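Local atomic coordinates of Na-K-Cl cotransporter (Methanosarcina acetivorans, PDB entry 3G40), a protein that probably carries chloride together with monovalent cations across the membrane, the chain here being only its C-terminal cytoplasmic domain. Residues 37-42 and 190-195; 157-162 and 246-251. All coordinates share one frame; numbering follows the deposited sequence.

Contact 1: 37-42 and 190-195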
# COMPACT_ATOMS: atom_id res chain seq x y z
N PHE A 37 2.58 8.20 -1.60
CA PHE A 37 3.69 8.60 -2.45
C PHE A 37 3.76 7.80 -3.77
O PHE A 37 3.85 8.38 -4.86
CB PHE A 37 5.02 8.47 -1.69
CG PHE A 37 6.23 8.90 -2.46
CD1 PHE A 37 6.82 10.15 -2.20
CD2 PHE A 37 6.85 8.04 -3.37
CE1 PHE A 37 7.97 10.55 -2.88
CE2 PHE A 37 7.99 8.44 -4.06
CZ PHE A 37 8.56 9.71 -3.80
N ASP A 38 3.75 6.48 -3.68
CA ASP A 38 3.97 5.67 -4.89
C ASP A 38 2.85 5.87 -5.91
O ASP A 38 3.08 5.83 -7.12
CB ASP A 38 4.13 4.19 -4.54
CG ASP A 38 5.51 3.87 -3.99
OD1 ASP A 38 6.44 4.70 -4.14
OD2 ASP A 38 5.68 2.78 -3.40
N PHE A 39 1.65 6.05 -5.41
CA PHE A 39 0.48 6.24 -6.25
C PHE A 39 0.55 7.61 -6.93
O PHE A 39 0.30 7.73 -8.12
CB PHE A 39 -0.80 6.10 -5.41
CG PHE A 39 -2.09 6.16 -6.21
CD1 PHE A 39 -2.30 5.30 -7.29
CD2 PHE A 39 -3.08 7.06 -5.87
CE1 PHE A 39 -3.48 5.36 -8.02
CE2 PHE A 39 -4.27 7.12 -6.59
CZ PHE A 39 -4.47 6.26 -7.67
N LEU A 40 0.92 8.64 -6.17
CA LEU A 40 1.11 9.96 -6.77
C LEU A 40 2.20 9.87 -7.83
O LEU A 40 2.09 10.46 -8.90
CB LEU A 40 1.51 11.01 -5.69
CG LEU A 40 0.40 11.33 -4.69
CD1 LEU A 40 0.91 12.12 -3.46
CD2 LEU A 40 -0.73 12.07 -5.37
N ARG A 41 3.26 9.13 -7.52
CA ARG A 41 4.33 8.93 -8.50
C ARG A 41 3.81 8.20 -9.77
O ARG A 41 4.16 8.56 -10.91
CB ARG A 41 5.46 8.15 -7.88
CG ARG A 41 6.65 7.95 -8.78
CD ARG A 41 7.40 6.73 -8.29
NE ARG A 41 6.50 5.58 -8.28
CZ ARG A 41 6.71 4.46 -7.58
NH1 ARG A 41 7.81 4.35 -6.84
NH2 ARG A 41 5.83 3.46 -7.64
N ASP A 42 3.00 7.16 -9.58
CA ASP A 42 2.46 6.39 -10.71
C ASP A 42 1.56 7.24 -11.60
O ASP A 42 1.47 7.02 -12.80
CB ASP A 42 1.68 5.16 -10.21
CG ASP A 42 2.56 4.15 -9.50
OD1 ASP A 42 3.80 4.15 -9.73
OD2 ASP A 42 2.03 3.37 -8.70
N SER A 190 -0.28 1.98 -17.93
CA SER A 190 1.08 1.93 -18.42
C SER A 190 2.10 1.79 -17.27
O SER A 190 3.01 0.96 -17.33
CB SER A 190 1.36 3.17 -19.29
OG SER A 190 2.74 3.47 -19.34
N ASN A 191 1.94 2.58 -16.21
CA ASN A 191 2.90 2.53 -15.10
C ASN A 191 2.81 1.26 -14.22
O ASN A 191 3.82 0.78 -13.73
CB ASN A 191 2.84 3.81 -14.27
CG ASN A 191 3.52 4.97 -14.96
OD1 ASN A 191 4.35 4.76 -15.84
ND2 ASN A 191 3.17 6.19 -14.59
N TRP A 192 1.60 0.72 -14.05
CA TRP A 192 1.40 -0.53 -13.31
C TRP A 192 1.59 -1.77 -14.19
O TRP A 192 1.73 -2.89 -13.67
CB TRP A 192 -0.01 -0.61 -12.73
CG TRP A 192 -0.29 0.35 -11.62
CD1 TRP A 192 0.59 1.23 -11.02
CD2 TRP A 192 -1.54 0.51 -10.93
NE1 TRP A 192 -0.04 1.93 -10.02
CE2 TRP A 192 -1.35 1.50 -9.94
CE3 TRP A 192 -2.80 -0.08 -11.06
CZ2 TRP A 192 -2.37 1.92 -9.09
CZ3 TRP A 192 -3.82 0.33 -10.22
CH2 TRP A 192 -3.60 1.32 -9.24
N LYS A 193 1.58 -1.57 -15.51
CA LYS A 193 1.52 -2.70 -16.44
C LYS A 193 0.35 -3.60 -16.07
O LYS A 193 0.48 -4.82 -16.00
CB LYS A 193 2.84 -3.48 -16.45
CG LYS A 193 4.01 -2.67 -16.97
CD LYS A 193 5.26 -3.51 -17.15
CE LYS A 193 6.37 -2.70 -17.81
NZ LYS A 193 7.61 -3.50 -18.01
N ALA A 194 -0.78 -2.96 -15.84
CA ALA A 194 -2.02 -3.62 -15.45
C ALA A 194 -2.93 -3.85 -16.66
O ALA A 194 -2.71 -3.27 -17.72
CB ALA A 194 -2.76 -2.74 -14.41
N SER A 195 -3.93 -4.70 -16.49
CA SER A 195 -4.97 -4.86 -17.52
C SER A 195 -6.07 -3.82 -17.32
O SER A 195 -6.47 -3.54 -16.20
CB SER A 195 -5.58 -6.26 -17.46
OG SER A 195 -4.57 -7.21 -17.71

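Contact 2: 157-162 and 246-251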
# COMPACT_ATOMS: atom_id res chain seq x y z
N LEU A 157 -5.38 -4.79 -12.12
CA LEU A 157 -6.63 -4.65 -12.86
C LEU A 157 -7.21 -3.27 -12.63
O LEU A 157 -7.37 -2.84 -11.50
CB LEU A 157 -7.66 -5.74 -12.45
CG LEU A 157 -7.23 -7.20 -12.67
CD1 LEU A 157 -8.12 -8.16 -11.88
CD2 LEU A 157 -7.23 -7.53 -14.16
N ILE A 158 -7.53 -2.58 -13.72
CA ILE A 158 -8.13 -1.25 -13.66
C ILE A 158 -9.43 -1.28 -14.44
O ILE A 158 -9.45 -1.76 -15.57
CB ILE A 158 -7.19 -0.18 -14.30
CG1 ILE A 158 -5.83 -0.16 -13.59
CG2 ILE A 158 -7.82 1.20 -14.23
CD1 ILE A 158 -4.74 0.59 -14.35
N ASN A 159 -10.51 -0.76 -13.85
CA ASN A 159 -11.76 -0.54 -14.58
C ASN A 159 -11.96 0.96 -14.77
O ASN A 159 -11.89 1.72 -13.80
CB ASN A 159 -12.97 -1.08 -13.82
CG ASN A 159 -13.06 -2.59 -13.82
OD1 ASN A 159 -12.40 -3.27 -14.62
ND2 ASN A 159 -13.87 -3.13 -12.93
N LEU A 160 -12.22 1.39 -16.00
CA LEU A 160 -12.64 2.77 -16.24
C LEU A 160 -14.15 2.73 -16.50
O LEU A 160 -14.60 2.13 -17.47
CB LEU A 160 -11.94 3.32 -17.48
CG LEU A 160 -11.60 4.79 -17.73
CD1 LEU A 160 -11.95 5.06 -19.17
CD2 LEU A 160 -12.24 5.84 -16.75
N TRP A 161 -14.91 3.37 -15.61
CA TRP A 161 -16.36 3.42 -15.73
C TRP A 161 -16.79 4.62 -16.55
O TRP A 161 -16.53 5.77 -16.19
CB TRP A 161 -17.01 3.48 -14.34
CG TRP A 161 -16.86 2.21 -13.60
CD1 TRP A 161 -15.80 1.83 -12.82
CD2 TRP A 161 -17.77 1.10 -13.61
NE1 TRP A 161 -16.02 0.57 -12.32
CE2 TRP A 161 -17.22 0.10 -12.79
CE3 TRP A 161 -19.01 0.88 -14.21
CZ2 TRP A 161 -17.86 -1.12 -12.56
CZ3 TRP A 161 -19.65 -0.33 -13.98
CH2 TRP A 161 -19.08 -1.31 -13.17
N ILE A 162 -17.45 4.34 -17.66
CA ILE A 162 -17.88 5.38 -18.58
C ILE A 162 -19.38 5.58 -18.46
O ILE A 162 -20.15 4.64 -18.63
CB ILE A 162 -17.47 5.01 -20.00
CG1 ILE A 162 -15.94 4.99 -20.08
CG2 ILE A 162 -18.09 5.96 -21.01
CD1 ILE A 162 -15.39 4.48 -21.37
N SER A 246 -8.42 -3.79 -9.17
CA SER A 246 -7.54 -3.18 -8.15
C SER A 246 -7.96 -1.75 -7.91
O SER A 246 -7.92 -1.23 -6.78
CB SER A 246 -6.08 -3.19 -8.63
OG SER A 246 -5.67 -4.50 -9.02
N LEU A 247 -8.37 -1.10 -8.99
CA LEU A 247 -8.77 0.29 -8.93
C LEU A 247 -9.88 0.55 -9.92
O LEU A 247 -9.76 0.22 -11.11
CB LEU A 247 -7.59 1.21 -9.27
CG LEU A 247 -7.92 2.72 -9.32
CD1 LEU A 247 -8.17 3.30 -7.92
CD2 LEU A 247 -6.80 3.50 -10.01
N HIS A 248 -10.96 1.14 -9.42
CA HIS A 248 -12.05 1.61 -10.26
C HIS A 248 -11.90 3.12 -10.46
O HIS A 248 -11.80 3.87 -9.49
CB HIS A 248 -13.38 1.35 -9.57
CG HIS A 248 -13.66 -0.10 -9.34
ND1 HIS A 248 -14.36 -0.87 -10.24
CD2 HIS A 248 -13.35 -0.92 -8.31
CE1 HIS A 248 -14.46 -2.10 -9.78
NE2 HIS A 248 -13.85 -2.16 -8.61
N ILE A 249 -11.88 3.55 -11.72
CA ILE A 249 -11.86 4.97 -12.07
C ILE A 249 -13.24 5.40 -12.54
O ILE A 249 -13.81 4.78 -13.45
CB ILE A 249 -10.82 5.26 -13.19
CG1 ILE A 249 -9.43 4.78 -12.73
CG2 ILE A 249 -10.83 6.75 -13.58
CD1 ILE A 249 -8.41 4.74 -13.84
N PHE A 250 -13.80 6.41 -11.89
CA PHE A 250 -15.09 6.98 -12.26
C PHE A 250 -14.90 8.45 -12.64
O PHE A 250 -13.88 9.05 -12.31
CB PHE A 250 -16.07 6.93 -11.08
CG PHE A 250 -16.42 5.53 -10.64
CD1 PHE A 250 -15.68 4.88 -9.67
CD2 PHE A 250 -17.51 4.88 -11.20
CE1 PHE A 250 -16.01 3.59 -9.26
CE2 PHE A 250 -17.85 3.58 -10.79
CZ PHE A 250 -17.09 2.94 -9.83
N SER A 251 -15.88 9.02 -13.33
CA SER A 251 -15.94 10.47 -13.45
C SER A 251 -16.53 11.04 -12.17
O SER A 251 -17.36 10.39 -11.53
CB SER A 251 -16.76 10.87 -14.67
OG SER A 251 -16.05 10.53 -15.85
O HOH W 1 -15.66 8.24 -17.19
O HOH W 2 -17.88 7.27 -14.30

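Contact 1: 37-42 and 190-195
Two hydrogen bonds, both accepted by Asp42, join helix 30-44 to the end of helix 179-192. The indole NE1 of Trp192 donates to Asp42 OD2 over 2.8 Å; OD2 lies at the indole edge, close to the ring plane, yet the nitrogen stands 51° out of the carboxylate plane, and the two flat groups are turned nearly perpendicular, at 86°. Asp42 CG lies beside its own backbone N, and OD2 is the oxygen that meets the indole. The other bond uses the backbone: Asn191 ND2 reaches Asp42 O at 2.6 Å, with the oxygen in the amide plane. The same ND2 also donates to Tyr45 O, so one amide group grips two carbonyls near the C-terminal end of helix 30-44.

These helices belong to different halves of the ten-stranded alpha/beta domain, the first and second C-terminal family regions of the cotransporter, and the contact ties one half to the other beside the sheet.

Charge is concentrated on the first helix. Arg41 NH2 meets Asp42 OD1 at 3.0 Å on the syn side, leaving OD2 to the indole; NH1 pairs with Asp38 OD1 at 3.0 Å by charge alone, and also with Glu78. An alanine in place of Asp42 would probably leave the Trp192 N-H without its acceptor and take one of the carboxylate partners from the Arg41 guanidinium, while the backbone bond from Asn191 need not be lost.

Apolar contact is confined to Phe39 and Trp192. The Phe39 ring, its CG anti to the backbone N (chi1 -175°), brings CE1 to 3.8 Å from Trp192 CZ2, which lies at the phenyl edge; Phe144 meets the same phenyl ring, and Gln155 packs against both Asp42 and Trp192.

Contact 2: 157-162 and 246-251
Strands 157-161 and 247-251 run parallel, their axes 4.8 Å apart and 16° from alignment, as neighbours within the mixed sheet of this alpha/beta domain. Asn159 is the hydrogen-bonded residue of the ladder: its N donates to Leu247 O, and its O receives Ile249 N over 2.8 Å. The ladder continues from Trp161 N to Ile249 O, and at the other end Leu157 O takes Leu247 N at 3.2 Å, while Ser246 OG accepts Leu157 N and is also bonded to Asn156 N.

On the face of Ile158, Leu160 and Ile249, the two branches of Ile249 divide: CD1 packs on Ile158 CG2 and CG2 on Leu160 CD2, each 3.6 Å away, with helix 179-192 covering Ile158 and Leu160. On the other face, Asn159 ND2 approaches His248 CE1, the amide and imidazole planes steeply inclined to each other. The five-membered ring of Trp161 and the Phe250 ring form an offset stack, centroids 4.2 Å apart and planes 9° from parallel, with Phe250 CE2 over the indole near its rim. Trp161 NE1 donates to His248 ND1 at 3.0 Å in a nearly straight bond (171°), the imidazole nitrogen lying close to the indole plane.

In the fold
From the N terminus the chain enters contact 1 on helix 30-44, then builds strands 49-54, 81-86, 112-116 and 140-145 before contact 2 opens at strand 157-161. Helix 179-192 follows and closes contact 1 across 147 intervening residues; the chain then passes through strands 195-201 and 228-232 before strand 247-251 closes contact 2 across 83. The segments alternate, so the contacts cross rather than nest. Contact 1 joins the two family regions through their helices; contact 2 joins strands within the second. Their centres lie 14 Å apart, and they meet where Ser195 O probably accepts a hydrogen bond from Ile158 N and Trp192 packs on Ile158.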